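Local coordinates for DegV domain-containing protein Cgl2349/cg2579 (Corynebacterium glutamicum, PDB 3EGL) that binds long-chain fatty acids such as palmitate and may take part in lipid transport or fatty acid metabolism, at residues 52-57 and 87-92. Sequence-based numbering, arbitrary orientation.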
ATOM      1  N   ALA A  52      13.474   7.248 -15.901  1.00 21.60           N
ATOM      2  CA  ALA A  52      14.706   7.673 -15.246  1.00 22.31           C
ATOM      3  C   ALA A  52      14.969   6.817 -14.028  1.00 23.19           C
ATOM      4  O   ALA A  52      16.076   6.324 -13.814  1.00 24.63           O
ATOM      5  CB  ALA A  52      14.629   9.148 -14.853  1.00 21.57           C
ATOM      6  N   SER A  53      13.936   6.597 -13.254  1.00 22.93           N
ATOM      7  CA  SER A  53      14.100   5.910 -12.032  1.00 24.30           C
ATOM      8  C   SER A  53      14.505   4.423 -12.276  1.00 24.28           C
ATOM      9  O   SER A  53      15.411   3.885 -11.608  1.00 23.42           O
ATOM     10  CB  SER A  53      12.785   6.003 -11.319  1.00 24.17           C
ATOM     11  OG  SER A  53      12.954   5.496 -10.049  1.00 31.16           O
ATOM     12  N   TYR A  54      13.865   3.796 -13.264  1.00 23.79           N
ATOM     13  CA  TYR A  54      14.122   2.387 -13.603  1.00 23.08           C
ATOM     14  C   TYR A  54      15.509   2.208 -14.238  1.00 23.89           C
ATOM     15  O   TYR A  54      16.202   1.214 -13.975  1.00 22.99           O
ATOM     16  CB  TYR A  54      13.050   1.855 -14.587  1.00 22.31           C
ATOM     17  CG  TYR A  54      11.609   1.806 -14.049  1.00 20.12           C
ATOM     18  CD1 TYR A  54      11.350   1.895 -12.684  1.00 19.67           C
ATOM     19  CD2 TYR A  54      10.522   1.607 -14.928  1.00 18.74           C
ATOM     20  CE1 TYR A  54      10.045   1.832 -12.185  1.00 19.57           C
ATOM     21  CE2 TYR A  54       9.218   1.511 -14.469  1.00 17.58           C
ATOM     22  CZ  TYR A  54       8.988   1.630 -13.095  1.00 19.70           C
ATOM     23  OH  TYR A  54       7.722   1.581 -12.622  1.00 19.03           O
ATOM     24  N   ALA A  55      15.895   3.153 -15.102  1.00 23.27           N
ATOM     25  CA  ALA A  55      17.166   3.042 -15.797  1.00 23.11           C
ATOM     26  C   ALA A  55      18.238   3.146 -14.747  1.00 23.42           C
ATOM     27  O   ALA A  55      19.237   2.447 -14.809  1.00 22.58           O
ATOM     28  CB  ALA A  55      17.335   4.151 -16.815  1.00 22.01           C
ATOM     29  N   ARG A  56      18.028   4.033 -13.779  1.00 23.98           N
ATOM     30  CA  ARG A  56      19.036   4.209 -12.749  1.00 24.62           C
ATOM     31  C   ARG A  56      19.216   2.937 -11.858  1.00 24.86           C
ATOM     32  O   ARG A  56      20.363   2.528 -11.533  1.00 25.23           O
ATOM     33  CB  ARG A  56      18.839   5.535 -12.007  1.00 23.66           C
ATOM     34  CG  ARG A  56      19.113   5.426 -10.573  1.00 25.79           C
ATOM     35  CD  ARG A  56      19.565   6.707  -9.847  1.00 27.08           C
ATOM     36  NE  ARG A  56      19.301   8.019 -10.448  1.00 25.76           N
ATOM     37  CZ  ARG A  56      20.269   8.920 -10.647  1.00 25.71           C
ATOM     38  NH1 ARG A  56      21.539   8.647 -10.320  1.00 21.73           N
ATOM     39  NH2 ARG A  56      19.980  10.094 -11.169  1.00 27.07           N
ATOM     40  N   GLN A  57      18.114   2.259 -11.557  1.00 24.44           N
ATOM     41  CA  GLN A  57      18.203   0.997 -10.811  1.00 24.35           C
ATOM     42  C   GLN A  57      18.781  -0.162 -11.655  1.00 24.26           C
ATOM     43  O   GLN A  57      19.510  -0.994 -11.123  1.00 24.05           O
ATOM     44  CB  GLN A  57      16.865   0.615 -10.141  1.00 23.83           C
ATOM     45  CG  GLN A  57      16.429   1.548  -8.969  1.00 24.68           C
ATOM     46  CD  GLN A  57      17.612   1.995  -8.127  1.00 27.80           C
ATOM     47  OE1 GLN A  57      17.836   3.181  -7.964  1.00 30.73           O
ATOM     48  NE2 GLN A  57      18.405   1.051  -7.641  1.00 25.08           N
ATOM     49  N   ALA A  87       8.366  -0.434 -21.037  1.00 21.40           N
ATOM     50  CA  ALA A  87       8.461  -0.875 -22.415  1.00 22.14           C
ATOM     51  C   ALA A  87       9.638  -0.196 -23.112  1.00 23.66           C
ATOM     52  O   ALA A  87       9.904  -0.429 -24.292  1.00 24.24           O
ATOM     53  CB  ALA A  87       7.163  -0.589 -23.142  1.00 20.73           C
ATOM     54  N   VAL A  88      10.330   0.679 -22.406  1.00 24.83           N
ATOM     55  CA  VAL A  88      11.425   1.386 -23.031  1.00 26.59           C
ATOM     56  C   VAL A  88      12.728   0.538 -22.897  1.00 26.51           C
ATOM     57  O   VAL A  88      13.694   0.768 -23.599  1.00 26.71           O
ATOM     58  CB  VAL A  88      11.528   2.841 -22.450  1.00 26.77           C
ATOM     59  CG1 VAL A  88      12.717   2.997 -21.543  1.00 29.07           C
ATOM     60  CG2 VAL A  88      11.691   3.805 -23.530  1.00 29.04           C
ATOM     61  N   PHE A  89      12.730  -0.460 -22.022  1.00 26.05           N
ATOM     62  CA  PHE A  89      13.912  -1.298 -21.810  1.00 26.28           C
ATOM     63  C   PHE A  89      13.762  -2.607 -22.570  1.00 27.85           C
ATOM     64  O   PHE A  89      12.710  -2.902 -23.070  1.00 28.12           O
ATOM     65  CB  PHE A  89      14.155  -1.500 -20.307  1.00 24.42           C
ATOM     66  CG  PHE A  89      14.268  -0.213 -19.569  1.00 22.14           C
ATOM     67  CD1 PHE A  89      15.473   0.501 -19.568  1.00 20.84           C
ATOM     68  CD2 PHE A  89      13.146   0.359 -18.962  1.00 18.10           C
ATOM     69  CE1 PHE A  89      15.572   1.792 -18.920  1.00 21.22           C
ATOM     70  CE2 PHE A  89      13.220   1.647 -18.314  1.00 17.42           C
ATOM     71  CZ  PHE A  89      14.432   2.360 -18.292  1.00 18.15           C
ATOM     72  N   ASP A  90      14.824  -3.376 -22.702  1.00 30.48           N
ATOM     73  CA  ASP A  90      14.718  -4.718 -23.291  1.00 33.23           C
ATOM     74  C   ASP A  90      13.682  -5.554 -22.595  1.00 34.56           C
ATOM     75  O   ASP A  90      13.491  -5.438 -21.383  1.00 34.69           O
ATOM     76  CB  ASP A  90      16.042  -5.458 -23.178  1.00 33.66           C
ATOM     77  CG  ASP A  90      17.157  -4.753 -23.912  1.00 35.46           C
ATOM     78  OD1 ASP A  90      16.860  -3.942 -24.810  1.00 37.89           O
ATOM     79  OD2 ASP A  90      18.335  -5.001 -23.584  1.00 40.97           O
ATOM     80  N   ASP A  91      13.004  -6.397 -23.372  1.00 36.55           N
ATOM     81  CA  ASP A  91      12.028  -7.343 -22.843  1.00 37.58           C
ATOM     82  C   ASP A  91      12.366  -7.876 -21.446  1.00 36.70           C
ATOM     83  O   ASP A  91      13.457  -8.432 -21.172  1.00 35.80           O
ATOM     84  CB  ASP A  91      11.840  -8.518 -23.818  1.00 39.83           C
ATOM     85  CG  ASP A  91      10.472  -9.198 -23.643  1.00 44.48           C
ATOM     86  OD1 ASP A  91       9.433  -8.517 -23.945  1.00 47.69           O
ATOM     87  OD2 ASP A  91      10.453 -10.385 -23.188  1.00 47.18           O
ATOM     88  N   ASP A  92      11.414  -7.645 -20.567  1.00 35.99           N
ATOM     89  CA  ASP A  92      11.453  -8.098 -19.195  1.00 35.31           C
ATOM     90  C   ASP A  92      12.674  -7.694 -18.347  1.00 33.59           C
ATOM     91  O   ASP A  92      13.023  -8.391 -17.399  1.00 34.00           O
ATOM     92  CB  ASP A  92      11.182  -9.612 -19.111  1.00 36.00           C
ATOM     93  CG  ASP A  92      10.535 -10.026 -17.752  1.00 38.94           C
ATOM     94  OD1 ASP A  92       9.686  -9.247 -17.169  1.00 38.64           O
ATOM     95  OD2 ASP A  92      10.904 -11.140 -17.285  1.00 40.44           O
TER
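The Phe89 ring meets the flank of helix 47-60 with its far end, where CE1, CZ and CE2 touch Ala55 and the root of Tyr54. One face of this ring carries Val88 CG1, a neighbour in the same loop, 3.5 Å above the plane and shifted toward the rim. The helix comes in obliquely at the end of the ring. Seen from Tyr54, Phe89 CE2 sits at the edge of the tyrosine ring, close to its plane, but it is the CB of Tyr54 that it touches, at 3.7 Å. On the other side of CZ, Phe89 CE1 rests against the Ala55 methyl, CB, at 3.6 Å, while CZ itself packs on Ala55 N at the same distance, 3.6 Å.

In the alpha-beta-alpha sandwich of this DegV protein, the loop leads from helix 78-86 into strand 94-97, the second half of a beta-alpha-beta crossover that starts at strand 66-69, its parallel neighbour in the sheet. Phe89 thus bridges from just beyond helix 78-86 to the adjacent helix 47-60. Its CG stands beside the backbone N and anti to the carbonyl carbon (chi1 -55°), which sends the ring across to the helix.

Tyr54 turns the same way about its first torsion (chi1 -64°), but its ring runs inward, away from the loop, between Ala82 and Ala85 of helix 78-86 and Ile9 and Ala68 of the sheet. At the buried end its OH is hydrogen-bonded to His70 NE2. The Tyr54 side chain is about 14 Å from the bound palmitate.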